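Local structure of L-Ribose isomerase (Acinetobacter, 4Q0S) at residues 17-22 against 45-50; 23-28 against 73-78. The protein probably interconverts the rare sugar L-ribose and its ketose isomer in a metal-binding cupin barrel. All coordinates share one frame; numbering follows the deposited sequence.

Contact 1 (17-22 against 45-50)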
loop_
_atom_site.group_PDB
_atom_site.type_symbol
_atom_site.label_atom_id
_atom_site.label_comp_id
_atom_site.label_asym_id
_atom_site.label_seq_id
_atom_site.Cartn_x
_atom_site.Cartn_y
_atom_site.Cartn_z
ATOM N N ILE A 17 7.308 27.892 -15.263
ATOM C CA ILE A 17 6.353 27.430 -14.272
ATOM C C ILE A 17 6.631 28.175 -12.969
ATOM O O ILE A 17 7.784 28.311 -12.563
ATOM C CB ILE A 17 6.492 25.899 -14.066
ATOM C CG1 ILE A 17 5.560 25.422 -12.954
ATOM C CG2 ILE A 17 7.932 25.545 -13.747
ATOM C CD1 ILE A 17 5.572 23.916 -12.767
ATOM N N THR A 18 5.583 28.675 -12.325
ATOM C CA THR A 18 5.766 29.402 -11.076
ATOM C C THR A 18 6.267 28.459 -9.996
ATOM O O THR A 18 6.045 27.250 -10.066
ATOM C CB THR A 18 4.450 30.041 -10.589
ATOM O OG1 THR A 18 3.558 29.020 -10.123
ATOM C CG2 THR A 18 3.789 30.818 -11.720
ATOM N N ARG A 19 6.954 29.012 -9.003
ATOM C CA ARG A 19 7.468 28.217 -7.901
ATOM C C ARG A 19 6.320 27.476 -7.226
ATOM O O ARG A 19 6.470 26.329 -6.822
ATOM C CB ARG A 19 8.187 29.112 -6.886
ATOM C CG ARG A 19 8.525 28.430 -5.567
ATOM C CD ARG A 19 9.294 27.132 -5.769
ATOM N NE ARG A 19 10.610 27.334 -6.372
ATOM C CZ ARG A 19 11.455 26.347 -6.648
ATOM N NH1 ARG A 19 12.634 26.608 -7.195
ATOM N NH2 ARG A 19 11.117 25.092 -6.376
ATOM N N ARG A 20 5.166 28.123 -7.120
ATOM C CA ARG A 20 4.022 27.475 -6.494
ATOM C C ARG A 20 3.516 26.299 -7.335
ATOM O O ARG A 20 3.224 25.225 -6.803
ATOM C CB ARG A 20 2.887 28.473 -6.268
ATOM C CG ARG A 20 1.644 27.836 -5.660
ATOM C CD ARG A 20 0.539 28.846 -5.465
ATOM N NE ARG A 20 -0.735 28.209 -5.160
ATOM C CZ ARG A 20 -1.845 28.877 -4.863
ATOM N NH1 ARG A 20 -1.828 30.203 -4.828
ATOM N NH2 ARG A 20 -2.977 28.225 -4.619
ATOM N N GLU A 21 3.410 26.489 -8.646
ATOM C CA GLU A 21 2.940 25.404 -9.498
ATOM C C GLU A 21 3.926 24.243 -9.432
ATOM O O GLU A 21 3.521 23.084 -9.348
ATOM C CB GLU A 21 2.790 25.863 -10.950
ATOM C CG GLU A 21 1.755 26.955 -11.180
ATOM C CD GLU A 21 1.773 27.454 -12.615
ATOM O OE1 GLU A 21 2.889 27.611 -13.160
ATOM O OE2 GLU A 21 0.691 27.694 -13.192
ATOM N N TYR A 22 5.219 24.558 -9.447
ATOM C CA TYR A 22 6.237 23.526 -9.401
ATOM C C TYR A 22 6.163 22.692 -8.132
ATOM O O TYR A 22 6.061 21.466 -8.185
ATOM C CB TYR A 22 7.639 24.122 -9.505
ATOM C CG TYR A 22 8.682 23.044 -9.657
ATOM C CD1 TYR A 22 8.920 22.459 -10.897
ATOM C CD2 TYR A 22 9.374 22.552 -8.551
ATOM C CE1 TYR A 22 9.820 21.405 -11.033
ATOM C CE2 TYR A 22 10.274 21.498 -8.673
ATOM C CZ TYR A 22 10.493 20.930 -9.918
ATOM O OH TYR A 22 11.391 19.898 -10.055
ATOM N N VAL A 45 13.518 14.964 -4.053
ATOM C CA VAL A 45 12.478 15.954 -4.293
ATOM C C VAL A 45 13.185 17.282 -4.533
ATOM O O VAL A 45 13.383 18.076 -3.611
ATOM C CB VAL A 45 11.528 16.056 -3.083
ATOM C CG1 VAL A 45 10.392 17.020 -3.385
ATOM C CG2 VAL A 45 10.977 14.668 -2.752
ATOM N N ASN A 46 13.571 17.507 -5.785
ATOM C CA ASN A 46 14.301 18.714 -6.168
ATOM C C ASN A 46 13.720 19.416 -7.393
ATOM O O ASN A 46 12.707 18.984 -7.957
ATOM C CB ASN A 46 15.762 18.351 -6.440
ATOM C CG ASN A 46 15.896 17.194 -7.409
ATOM O OD1 ASN A 46 15.432 17.270 -8.543
ATOM N ND2 ASN A 46 16.520 16.109 -6.962
ATOM N N ASP A 47 14.379 20.501 -7.800
ATOM C CA ASP A 47 13.941 21.294 -8.945
ATOM C C ASP A 47 14.230 20.653 -10.299
ATOM O O ASP A 47 14.023 21.279 -11.333
ATOM C CB ASP A 47 14.576 22.687 -8.909
ATOM C CG ASP A 47 14.105 23.510 -7.730
ATOM O OD1 ASP A 47 12.993 23.250 -7.222
ATOM O OD2 ASP A 47 14.842 24.430 -7.322
ATOM N N SER A 48 14.719 19.419 -10.295
ATOM C CA SER A 48 14.992 18.719 -11.541
ATOM C C SER A 48 14.001 17.571 -11.746
ATOM O O SER A 48 13.927 16.988 -12.832
ATOM C CB SER A 48 16.419 18.167 -11.546
ATOM O OG SER A 48 17.367 19.212 -11.648
ATOM N N ALA A 49 13.236 17.256 -10.703
ATOM C CA ALA A 49 12.268 16.170 -10.770
ATOM C C ALA A 49 11.117 16.461 -11.726
ATOM O O ALA A 49 10.667 15.575 -12.448
ATOM C CB ALA A 49 11.727 15.865 -9.369
ATOM N N GLY A 50 10.633 17.699 -11.726
ATOM C CA GLY A 50 9.541 18.065 -12.610
ATOM C C GLY A 50 10.103 18.485 -13.956
ATOM O O GLY A 50 10.858 19.452 -14.038
#
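Tyr22 and Gly50 bring the two backbones closest, their CA atoms 7.1 Å apart, where the first turn of helix 19-35 faces the loop that leads into strand 50-52, outermost in its cupin-barrel sheet within this chain. That helix start is a capping box: Thr18 OG1 accepts from Glu21 N, and Glu21 OE1 accepts in return from Thr18 N. The loop contains an Asx turn in which Asn46 OD1 receives Ser48 N, while Asn46 ND2 is held by Lys43 O. Tyr22 reaches from the capped turn into this loop. With CG anti to the backbone N (chi1 -172°), its ring extends straight across, and the hydroxyl at its tip meets the backbone twice. Tyr22 OH donates to Asn46 O at 2.6 Å, in the carbonyl plane and on a lone pair. The same Tyr22 OH accepts from Gly50 N at 2.9 Å, nearly straight. A phenol suits this place because one OH both gives and takes a hydrogen bond, tying the two ends of the turn together, while the buried ring packs beside Gly50 and Asp47. Gly50, with no side chain, lets its CA come within 3.7 Å of Tyr22 CE1. Toward solvent, Arg19 bends at chi2 and chi3 to meet Asp47 end-on, and it also pairs with Asp23 of its own helix. Both Asp47 oxygens lie near the guanidinium plane, yet the two flat groups are turned 46° apart, so the end-on pair is not coplanar: Arg19 NH2 meets Asp47 OD1 on the syn side at 2.8 Å, whereas Arg19 NH1 reaches Asp47 OD2 at 3.1 Å from above the carboxylate plane.

Contact 2 (23-28 against 73-78)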
loop_
_atom_site.group_PDB
_atom_site.type_symbol
_atom_site.label_atom_id
_atom_site.label_comp_id
_atom_site.label_asym_id
_atom_site.label_seq_id
_atom_site.Cartn_x
_atom_site.Cartn_y
_atom_site.Cartn_z
ATOM N N ASP A 23 6.231 23.362 -6.988
ATOM C CA ASP A 23 6.174 22.673 -5.707
ATOM C C ASP A 23 4.911 21.848 -5.498
ATOM O O ASP A 23 4.992 20.686 -5.097
ATOM C CB ASP A 23 6.331 23.670 -4.563
ATOM C CG ASP A 23 7.763 24.105 -4.375
ATOM O OD1 ASP A 23 8.585 23.843 -5.278
ATOM O OD2 ASP A 23 8.073 24.713 -3.330
ATOM N N GLU A 24 3.747 22.426 -5.762
ATOM C CA GLU A 24 2.512 21.677 -5.561
ATOM C C GLU A 24 2.519 20.427 -6.442
ATOM O O GLU A 24 2.082 19.356 -6.022
ATOM C CB GLU A 24 1.290 22.552 -5.866
ATOM C CG GLU A 24 1.254 23.843 -5.056
ATOM C CD GLU A 24 -0.070 24.577 -5.154
ATOM O OE1 GLU A 24 -0.731 24.481 -6.212
ATOM O OE2 GLU A 24 -0.443 25.264 -4.175
ATOM N N TRP A 25 3.052 20.568 -7.652
ATOM C CA TRP A 25 3.131 19.463 -8.603
ATOM C C TRP A 25 4.085 18.379 -8.106
ATOM O O TRP A 25 3.704 17.218 -7.952
ATOM C CB TRP A 25 3.603 20.004 -9.962
ATOM C CG TRP A 25 3.733 18.998 -11.073
ATOM C CD1 TRP A 25 2.884 17.962 -11.353
ATOM C CD2 TRP A 25 4.706 19.013 -12.133
ATOM N NE1 TRP A 25 3.263 17.339 -12.524
ATOM C CE2 TRP A 25 4.376 17.965 -13.021
ATOM C CE3 TRP A 25 5.821 19.816 -12.419
ATOM C CZ2 TRP A 25 5.121 17.698 -14.179
ATOM C CZ3 TRP A 25 6.560 19.550 -13.571
ATOM C CH2 TRP A 25 6.205 18.499 -14.436
ATOM N N VAL A 26 5.323 18.770 -7.838
ATOM C CA VAL A 26 6.337 17.838 -7.379
ATOM C C VAL A 26 6.162 17.315 -5.951
ATOM O O VAL A 26 6.348 16.127 -5.704
ATOM C CB VAL A 26 7.741 18.460 -7.534
ATOM C CG1 VAL A 26 8.796 17.570 -6.888
ATOM C CG2 VAL A 26 8.049 18.635 -9.016
ATOM N N ARG A 27 5.806 18.179 -5.007
ATOM C CA ARG A 27 5.642 17.703 -3.635
ATOM C C ARG A 27 4.446 16.759 -3.501
ATOM O O ARG A 27 4.517 15.777 -2.767
ATOM C CB ARG A 27 5.537 18.881 -2.657
ATOM C CG ARG A 27 6.833 19.702 -2.583
ATOM C CD ARG A 27 6.813 20.737 -1.461
ATOM N NE ARG A 27 7.026 20.133 -0.144
ATOM C CZ ARG A 27 6.967 20.800 1.009
ATOM N NH1 ARG A 27 6.694 22.103 1.020
ATOM N NH2 ARG A 27 7.177 20.162 2.155
ATOM N N GLU A 28 3.358 17.036 -4.217
ATOM C CA GLU A 28 2.190 16.156 -4.165
ATOM C C GLU A 28 2.565 14.815 -4.761
ATOM O O GLU A 28 2.114 13.774 -4.287
ATOM C CB GLU A 28 1.017 16.699 -4.982
ATOM C CG GLU A 28 0.113 17.685 -4.273
ATOM C CD GLU A 28 -0.581 17.101 -3.052
ATOM O OE1 GLU A 28 -0.790 15.870 -2.993
ATOM O OE2 GLU A 28 -0.933 17.890 -2.157
ATOM N N ALA A 73 5.236 16.532 -20.509
ATOM C CA ALA A 73 5.798 16.893 -19.218
ATOM C C ALA A 73 5.576 15.722 -18.264
ATOM O O ALA A 73 4.598 14.976 -18.391
ATOM C CB ALA A 73 5.116 18.142 -18.686
ATOM N N MET A 74 6.474 15.570 -17.298
ATOM C CA MET A 74 6.371 14.469 -16.356
ATOM C C MET A 74 7.277 14.713 -15.172
ATOM O O MET A 74 8.079 15.649 -15.163
ATOM C CB MET A 74 6.816 13.172 -17.025
ATOM C CG MET A 74 8.326 13.137 -17.240
ATOM S SD MET A 74 8.881 11.814 -18.311
ATOM C CE MET A 74 8.466 10.394 -17.276
ATOM N N ILE A 75 7.158 13.835 -14.185
ATOM C CA ILE A 75 7.980 13.918 -12.991
ATOM C C ILE A 75 8.765 12.628 -12.867
ATOM O O ILE A 75 8.241 11.552 -13.149
ATOM C CB ILE A 75 7.117 14.085 -11.718
ATOM C CG1 ILE A 75 6.442 15.454 -11.730
ATOM C CG2 ILE A 75 7.984 13.901 -10.471
ATOM C CD1 ILE A 75 5.619 15.727 -10.507
ATOM N N ILE A 76 10.024 12.739 -12.461
ATOM C CA ILE A 76 10.853 11.561 -12.275
ATOM C C ILE A 76 11.609 11.705 -10.969
ATOM O O ILE A 76 12.272 12.716 -10.742
ATOM C CB ILE A 76 11.892 11.382 -13.410
ATOM C CG1 ILE A 76 11.179 11.195 -14.752
ATOM C CG2 ILE A 76 12.778 10.174 -13.114
ATOM C CD1 ILE A 76 12.132 11.062 -15.947
ATOM N N PHE A 77 11.471 10.708 -10.099
ATOM C CA PHE A 77 12.176 10.691 -8.827
ATOM C C PHE A 77 13.137 9.522 -8.965
ATOM O O PHE A 77 12.731 8.360 -8.949
ATOM C CB PHE A 77 11.218 10.450 -7.652
ATOM C CG PHE A 77 10.254 11.580 -7.405
ATOM C CD1 PHE A 77 10.716 12.865 -7.131
ATOM C CD2 PHE A 77 8.883 11.354 -7.414
ATOM C CE1 PHE A 77 9.819 13.909 -6.868
ATOM C CE2 PHE A 77 7.977 12.386 -7.151
ATOM C CZ PHE A 77 8.446 13.664 -6.877
ATOM N N GLU A 78 14.415 9.839 -9.123
ATOM C CA GLU A 78 15.440 8.827 -9.296
ATOM C C GLU A 78 16.021 8.361 -7.963
ATOM O O GLU A 78 16.618 9.150 -7.231
ATOM C CB GLU A 78 16.529 9.403 -10.200
ATOM C CG GLU A 78 17.739 8.534 -10.426
ATOM C CD GLU A 78 18.745 9.216 -11.343
ATOM O OE1 GLU A 78 18.560 9.167 -12.575
ATOM O OE2 GLU A 78 19.709 9.818 -10.826
#
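Trp25 CG stands anti to its backbone N (chi1 -180°), carrying the indole out to the strand, while Ile75 CG1 lies anti to its own carbonyl carbon and the arm, extended at chi2 (-178°), carries CD1 to the ring face; the two side chains run alongside each other head to tail. Helix 23-28 thereby packs on strand 73-78 of the cupin barrel, with axes 9.6 Å apart and crossing at -45°. The main touch is a CH-pi contact: Ile75 CD1 sits 3.5 Å from the centroid of the Trp25 five-membered ring, almost on its normal. Ile75 CG1 follows toward the rim and comes 3.5 Å from Trp25 CE2. Isoleucine suits this place: beyond the branched CB, its CG1-CD1 arm can spread over the broad indole face, while CG2 stays clear of the indole and lies over a face of the Phe77 ring. The far corner of the indole continues along the strand, Trp25 CH2 approaching Met74 O and, more loosely, the small methyl of Ala73. Phe61 meets Trp25 edge-to-face and His109 adds another ring contact, so two aromatic residues also pack on the indole. One residue on, Val26 CG2 approaches Ile75 CD1, and Val26 CG1 lies 3.8 Å from Phe77 CE1. The Phe77 ring also turns its edge to the helix backbone: Phe77 CZ is 3.4 Å from Val26 O, near the ring plane. Ala29 and Ala30 of the same helix extend this packing. On the strand's other surface Met74 comes near the bound ribitol, and Ile76 touches it. No hydrogen bond joins the two segments, so close apolar and CH-pi packing, with shape complementarity and exclusion of water, holds the helix against the outside of the sugar-binding barrel.

Both contacts use helix 19-35, contact 1 its capped first turn and contact 2 the next turns. Contact 2 is wholly buried and apolar. Contact 1 is only partly buried: a charged pair marks its outer margin, and hydrogen bonds to loop backbone its interior, for the loop offers N-H and C=O groups where strand 73-78 presents side chains. The partners of the helix adjoin one another: Ala49 O probably accepts from Ile76 N at 2.9 Å, joining the loop to the strand. Gly50 CA also packs on Trp25 CZ3, and Ala49 CB on Phe77 CE1. The helix thus covers loop and strand together, while its polar flank meets the second subunit beside both contacts.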